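Local atomic coordinates of fiber protein 2 (Human adenovirus type 41, PDB entry 2BZV), a protein that probably forms, as a homotrimer, the spikes at the capsid vertices and, through the knob domain described here, probably takes part in the initial attachment of the virion to host cells. Residues A[29-34]-A[63-68]; A[150-155]-A[160-165]. All coordinates share one frame; numbering follows the deposited sequence.

Overall arrangement
From the N terminus, the chain of this knob domain first passes through 29-34, in the loop between strands 18-20 and 36-45. It then runs through strands 36-45 and 48-57 before 63-68 comes back to meet it. Interaction 1 thus closes a long excursion and joins two loops. Strand 69-76 follows at once and pairs with strand 146-153. Interaction 2 closes a short loop and ties the end of that strand, in one sheet, to the loop that enters the other. The contacts are in series, neither nested nor crossed, with centres about 12 Å apart. They touch where M65 packs on A154 and where N68 O accepts a probable hydrogen bond from A154 N.

Interaction 1 of 2, residues A[29-34]-A[63-68]; sequences SIYETQ and REMHDN
A Met-aromatic contact joins two loops of the adenovirus knob domain, with Y31 on one and M65 on the other. M65 SD lies at the edge of the Y31 ring, 5.3 Å from its centroid and 90° off the ring normal. The ring carbon nearest M65 SD is Y31 CE2, at 4.0 Å. The methionine chain is bent at chi2 (-72°) and chi3 (-79°). These bends bring its end closer to Y31, and M65 CE comes within 3.3 Å of Y31 OH. I30 CG2 covers one face of the tyrosine ring, over its centre. L70 of strand 69-76 touches I30, Y31 and M65, so the pair rests on the start of that strand. Within 29-34 the turn is drawn together by a nearly straight bond from Q34 N to S29 OG. Just beyond the segment, the D35 carboxylate accepts from I30 N (OD1) and from Y31 N and E32 N (OD2). The polar end of Y31 reaches 63-68 through water. Water 1 donates to Y31 OH and accepts from H66 N (2.9 Å). Water 2 lies at the ring edge, in its plane; it accepts from Y31 OH at 2.8 Å and donates to D67 OD2 at 3.0 Å.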
loop_
_atom_site.group_PDB
_atom_site.type_symbol
_atom_site.label_atom_id
_atom_site.label_comp_id
_atom_site.label_asym_id
_atom_site.label_seq_id
_atom_site.Cartn_x
_atom_site.Cartn_y
_atom_site.Cartn_z
ATOM N N SER A 29 25.634 1.170 -9.347
ATOM C CA SER A 29 26.810 0.372 -9.693
ATOM C C SER A 29 26.787 -0.949 -8.936
ATOM O O SER A 29 27.073 -0.974 -7.738
ATOM C CB SER A 29 28.073 1.158 -9.324
ATOM O OG SER A 29 28.123 2.384 -10.043
ATOM N N ILE A 30 26.423 -2.026 -9.622
ATOM C CA ILE A 30 26.304 -3.341 -8.974
ATOM C C ILE A 30 27.581 -4.153 -9.172
ATOM O O ILE A 30 28.189 -4.574 -8.190
ATOM C CB ILE A 30 25.087 -4.116 -9.517
ATOM C CG1 ILE A 30 23.786 -3.332 -9.297
ATOM C CG2 ILE A 30 25.034 -5.502 -8.879
ATOM C CD1 ILE A 30 23.436 -3.113 -7.828
ATOM N N TYR A 31 27.980 -4.358 -10.425
ATOM C CA TYR A 31 29.209 -5.117 -10.737
ATOM C C TYR A 31 30.281 -4.217 -11.317
ATOM O O TYR A 31 31.465 -4.492 -11.159
ATOM C CB TYR A 31 28.927 -6.204 -11.761
ATOM C CG TYR A 31 27.916 -7.245 -11.373
ATOM C CD1 TYR A 31 28.007 -7.939 -10.168
ATOM C CD2 TYR A 31 26.896 -7.578 -12.249
ATOM C CE1 TYR A 31 27.079 -8.915 -9.839
ATOM C CE2 TYR A 31 25.965 -8.546 -11.932
ATOM C CZ TYR A 31 26.053 -9.214 -10.727
ATOM O OH TYR A 31 25.122 -10.183 -10.419
ATOM N N GLU A 32 29.869 -3.180 -12.033
ATOM C CA GLU A 32 30.795 -2.190 -12.581
ATOM C C GLU A 32 30.135 -0.833 -12.499
ATOM O O GLU A 32 28.939 -0.724 -12.204
ATOM C CB GLU A 32 31.201 -2.508 -14.017
ATOM C CG GLU A 32 30.065 -2.507 -15.016
ATOM C CD GLU A 32 30.537 -2.845 -16.424
ATOM O OE1 GLU A 32 30.684 -4.041 -16.754
ATOM O OE2 GLU A 32 30.759 -1.908 -17.227
ATOM N N THR A 33 30.904 0.216 -12.736
ATOM C CA THR A 33 30.415 1.576 -12.585
ATOM C C THR A 33 29.212 1.860 -13.475
ATOM O O THR A 33 29.279 1.646 -14.685
ATOM C CB THR A 33 31.525 2.579 -12.948
ATOM O OG1 THR A 33 32.704 2.280 -12.191
ATOM C CG2 THR A 33 31.067 4.001 -12.650
ATOM N N GLN A 34 28.126 2.349 -12.879
ATOM C CA GLN A 34 26.959 2.819 -13.621
ATOM C C GLN A 34 26.424 1.776 -14.593
ATOM O O GLN A 34 26.164 2.053 -15.757
ATOM C CB GLN A 34 27.289 4.149 -14.310
ATOM C CG GLN A 34 27.464 5.257 -13.269
ATOM C CD GLN A 34 27.623 6.621 -13.894
ATOM O OE1 GLN A 34 28.057 6.740 -15.038
ATOM N NE2 GLN A 34 27.272 7.666 -13.155
ATOM N N ARG A 63 23.236 -7.864 -18.014
ATOM C CA ARG A 63 22.465 -8.192 -19.204
ATOM C C ARG A 63 22.426 -9.696 -19.480
ATOM O O ARG A 63 21.678 -10.157 -20.336
ATOM C CB ARG A 63 23.016 -7.448 -20.420
ATOM C CG ARG A 63 22.948 -5.927 -20.316
ATOM C CD ARG A 63 21.546 -5.391 -20.059
ATOM N NE ARG A 63 20.577 -5.859 -21.057
ATOM C CZ ARG A 63 19.262 -5.651 -20.967
ATOM N NH1 ARG A 63 18.752 -4.986 -19.935
ATOM N NH2 ARG A 63 18.465 -6.120 -21.920
ATOM N N GLU A 64 23.232 -10.459 -18.755
ATOM C CA GLU A 64 23.288 -11.915 -18.912
ATOM C C GLU A 64 23.783 -12.516 -17.603
ATOM O O GLU A 64 24.978 -12.799 -17.422
ATOM C CB GLU A 64 24.188 -12.307 -20.093
ATOM C CG GLU A 64 24.176 -13.805 -20.387
ATOM C CD GLU A 64 24.875 -14.177 -21.683
ATOM O OE1 GLU A 64 25.557 -13.328 -22.293
ATOM O OE2 GLU A 64 24.739 -15.340 -22.110
ATOM N N MET A 65 22.847 -12.691 -16.669
ATOM C CA MET A 65 23.233 -12.988 -15.288
ATOM C C MET A 65 23.914 -14.341 -15.138
ATOM O O MET A 65 23.593 -15.307 -15.828
ATOM C CB MET A 65 22.012 -12.927 -14.371
ATOM C CG MET A 65 21.557 -11.501 -14.098
ATOM S SD MET A 65 22.682 -10.597 -13.011
ATOM C CE MET A 65 22.192 -11.268 -11.421
ATOM N N HIS A 66 24.876 -14.381 -14.219
ATOM C CA HIS A 66 25.556 -15.619 -13.856
ATOM C C HIS A 66 24.966 -16.105 -12.515
ATOM O O HIS A 66 24.603 -17.275 -12.391
ATOM C CB HIS A 66 27.086 -15.425 -13.812
ATOM C CG HIS A 66 27.762 -14.979 -15.087
ATOM N ND1 HIS A 66 28.022 -15.810 -16.165
ATOM C CD2 HIS A 66 28.318 -13.779 -15.415
ATOM C CE1 HIS A 66 28.661 -15.133 -17.105
ATOM N NE2 HIS A 66 28.853 -13.899 -16.673
ATOM N N ASP A 67 24.847 -15.219 -11.522
ATOM C CA ASP A 67 24.229 -15.558 -10.225
ATOM C C ASP A 67 22.702 -15.552 -10.293
ATOM O O ASP A 67 22.113 -15.005 -11.235
ATOM C CB ASP A 67 24.683 -14.546 -9.162
ATOM C CG ASP A 67 26.165 -14.622 -8.827
ATOM O OD1 ASP A 67 26.801 -15.683 -8.967
ATOM O OD2 ASP A 67 26.703 -13.591 -8.366
ATOM N N ASN A 68 22.064 -16.149 -9.285
ATOM C CA ASN A 68 20.593 -16.208 -9.296
ATOM C C ASN A 68 19.956 -15.336 -8.213
ATOM O O ASN A 68 18.781 -15.503 -7.899
ATOM C CB ASN A 68 20.100 -17.647 -9.187
ATOM C CG ASN A 68 20.403 -18.238 -7.836
ATOM O OD1 ASN A 68 21.126 -17.643 -7.047
ATOM N ND2 ASN A 68 19.870 -19.425 -7.561
HETATM O O HOH W 1 25.742 -12.466 -12.232
HETATM O O HOH W 2 24.955 -11.239 -7.872
#

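Interaction 2 of 2, residues A[150-155]-A[160-165]; sequences FKWSAE and FHPPTA
W152 meets F160 and P162 at the centre of this contact. P162 lies over one face of the indole in a CH-pi contact. Its CG is 3.8 Å from the centroid of the five-membered ring and 27° off the normal. The closest atom pair is P162 CG and W152 CD1, at 3.5 Å. F160 turns its edge toward the face of the indole in an offset edge-to-face pair. The F160 ring and the five-membered ring of W152 have centroids 5.8 Å apart and planes at 80°. F160 CZ is 3.8 Å from W152 CB, which lies at the phenyl edge in the ring plane. Chi1 of F160 is -177°, with CG anti to the backbone N, and this carries the ring toward 150-155. There A154 CB touches F160 CD1 at 3.9 Å. P162 also packs against its neighbour in the loop: its CD sits over the centre of one F160 face, 3.7 Å above the plane. One proline ring therefore touches both aromatic groups.

The indole N-H is buried but has a partner. W152 NE1 donates to water 3 at 2.9 Å, and that water lies 2.8 Å from P163 O. The water thus bridges the strand side chain and the loop backbone.

Further out, F135 meets the W152 ring, and L70 and I55 touch F160. W152 is fixed in strand 146-153 by backbone pairing with L70. S153 points the other way, and its OG bonds to T134 N. This is a hydrophobic contact at the end of strand 146-153, covered by the loop that leads into strand 165-170 of the other sheet of the knob's antiparallel beta-sandwich.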
loop_
_atom_site.group_PDB
_atom_site.type_symbol
_atom_site.label_atom_id
_atom_site.label_comp_id
_atom_site.label_asym_id
_atom_site.label_seq_id
_atom_site.Cartn_x
_atom_site.Cartn_y
_atom_site.Cartn_z
ATOM N N PHE A 150 17.830 -4.661 0.066
ATOM C CA PHE A 150 16.904 -5.244 -0.898
ATOM C C PHE A 150 17.535 -6.487 -1.495
ATOM O O PHE A 150 18.740 -6.510 -1.737
ATOM C CB PHE A 150 16.644 -4.241 -2.019
ATOM C CG PHE A 150 16.034 -2.957 -1.536
ATOM C CD1 PHE A 150 14.704 -2.906 -1.129
ATOM C CD2 PHE A 150 16.795 -1.789 -1.488
ATOM C CE1 PHE A 150 14.136 -1.717 -0.677
ATOM C CE2 PHE A 150 16.238 -0.611 -1.040
ATOM C CZ PHE A 150 14.904 -0.573 -0.633
ATOM N N LYS A 151 16.727 -7.502 -1.763
ATOM C CA LYS A 151 17.221 -8.697 -2.435
ATOM C C LYS A 151 16.195 -9.146 -3.469
ATOM O O LYS A 151 14.996 -9.217 -3.170
ATOM C CB LYS A 151 17.480 -9.834 -1.440
ATOM C CG LYS A 151 18.041 -11.106 -2.109
ATOM C CD LYS A 151 18.136 -12.247 -1.104
ATOM C CE LYS A 151 18.395 -13.591 -1.770
ATOM N NZ LYS A 151 18.448 -14.693 -0.761
ATOM N N TRP A 152 16.700 -9.459 -4.660
ATOM C CA TRP A 152 15.875 -10.012 -5.731
ATOM C C TRP A 152 16.455 -11.331 -6.200
ATOM O O TRP A 152 17.679 -11.493 -6.265
ATOM C CB TRP A 152 15.879 -9.095 -6.941
ATOM C CG TRP A 152 15.341 -7.719 -6.737
ATOM C CD1 TRP A 152 14.067 -7.307 -6.989
ATOM C CD2 TRP A 152 16.058 -6.563 -6.303
ATOM N NE1 TRP A 152 13.930 -5.972 -6.719
ATOM C CE2 TRP A 152 15.144 -5.486 -6.295
ATOM C CE3 TRP A 152 17.375 -6.330 -5.909
ATOM C CZ2 TRP A 152 15.516 -4.193 -5.911
ATOM C CZ3 TRP A 152 17.742 -5.049 -5.531
ATOM C CH2 TRP A 152 16.808 -3.990 -5.534
ATOM N N SER A 153 15.580 -12.252 -6.597
ATOM C CA SER A 153 16.076 -13.377 -7.383
ATOM C C SER A 153 16.396 -12.911 -8.802
ATOM O O SER A 153 15.971 -11.830 -9.244
ATOM C CB SER A 153 15.077 -14.531 -7.407
ATOM O OG SER A 153 13.833 -14.097 -7.912
ATOM N N ALA A 154 17.171 -13.730 -9.510
ATOM C CA ALA A 154 17.572 -13.447 -10.883
ATOM C C ALA A 154 17.620 -14.749 -11.657
ATOM O O ALA A 154 17.831 -15.812 -11.074
ATOM C CB ALA A 154 18.922 -12.761 -10.939
ATOM N N GLU A 155 17.417 -14.665 -12.968
ATOM C CA GLU A 155 17.421 -15.846 -13.815
ATOM C C GLU A 155 18.750 -15.909 -14.563
ATOM O O GLU A 155 19.021 -15.061 -15.406
ATOM C CB GLU A 155 16.249 -15.781 -14.789
ATOM C CG GLU A 155 16.089 -17.047 -15.579
ATOM C CD GLU A 155 14.886 -17.044 -16.503
ATOM O OE1 GLU A 155 14.787 -18.002 -17.293
ATOM O OE2 GLU A 155 14.063 -16.102 -16.430
ATOM N N PHE A 160 19.006 -8.769 -15.940
ATOM C CA PHE A 160 18.443 -8.483 -14.633
ATOM C C PHE A 160 17.490 -7.296 -14.741
ATOM O O PHE A 160 17.907 -6.160 -14.981
ATOM C CB PHE A 160 19.562 -8.171 -13.639
ATOM C CG PHE A 160 19.046 -7.930 -12.242
ATOM C CD1 PHE A 160 18.490 -8.970 -11.519
ATOM C CD2 PHE A 160 19.099 -6.665 -11.669
ATOM C CE1 PHE A 160 18.012 -8.763 -10.231
ATOM C CE2 PHE A 160 18.626 -6.450 -10.382
ATOM C CZ PHE A 160 18.072 -7.497 -9.669
ATOM N N HIS A 161 16.206 -7.560 -14.580
ATOM C CA HIS A 161 15.217 -6.525 -14.616
ATOM C C HIS A 161 13.923 -7.017 -13.971
ATOM O O HIS A 161 12.927 -7.341 -14.623
ATOM C CB HIS A 161 15.065 -5.981 -16.028
ATOM C CG HIS A 161 14.135 -4.842 -16.348
ATOM N ND1 HIS A 161 13.905 -3.862 -15.403
ATOM C CD2 HIS A 161 13.534 -4.408 -17.478
ATOM C CE1 HIS A 161 13.165 -2.895 -15.935
ATOM N NE2 HIS A 161 12.935 -3.209 -17.199
ATOM N N PRO A 162 13.953 -7.123 -12.641
ATOM C CA PRO A 162 12.825 -7.673 -11.904
ATOM C C PRO A 162 11.616 -6.762 -11.963
ATOM O O PRO A 162 11.757 -5.564 -12.213
ATOM C CB PRO A 162 13.338 -7.755 -10.457
ATOM C CG PRO A 162 14.606 -7.046 -10.409
ATOM C CD PRO A 162 15.069 -6.717 -11.771
ATOM N N PRO A 163 10.421 -7.305 -11.711
ATOM C CA PRO A 163 9.237 -6.461 -11.646
ATOM C C PRO A 163 9.356 -5.440 -10.516
ATOM O O PRO A 163 10.031 -5.686 -9.513
ATOM C CB PRO A 163 8.096 -7.453 -11.359
ATOM C CG PRO A 163 8.689 -8.783 -11.190
ATOM C CD PRO A 163 10.148 -8.727 -11.446
ATOM N N THR A 164 8.703 -4.307 -10.688
ATOM C CA THR A 164 8.593 -3.309 -9.643
ATOM C C THR A 164 7.989 -3.923 -8.385
ATOM O O THR A 164 7.077 -4.768 -8.461
ATOM C CB THR A 164 7.696 -2.161 -10.126
ATOM O OG1 THR A 164 8.306 -1.554 -11.272
ATOM C CG2 THR A 164 7.507 -1.141 -9.030
ATOM N N ALA A 165 8.508 -3.520 -7.228
ATOM C CA ALA A 165 7.993 -3.965 -5.938
ATOM C C ALA A 165 7.530 -2.767 -5.136
ATOM O O ALA A 165 8.142 -1.709 -5.193
ATOM C CB ALA A 165 9.069 -4.722 -5.166
HETATM O O HOH W 3 11.752 -4.375 -7.779
#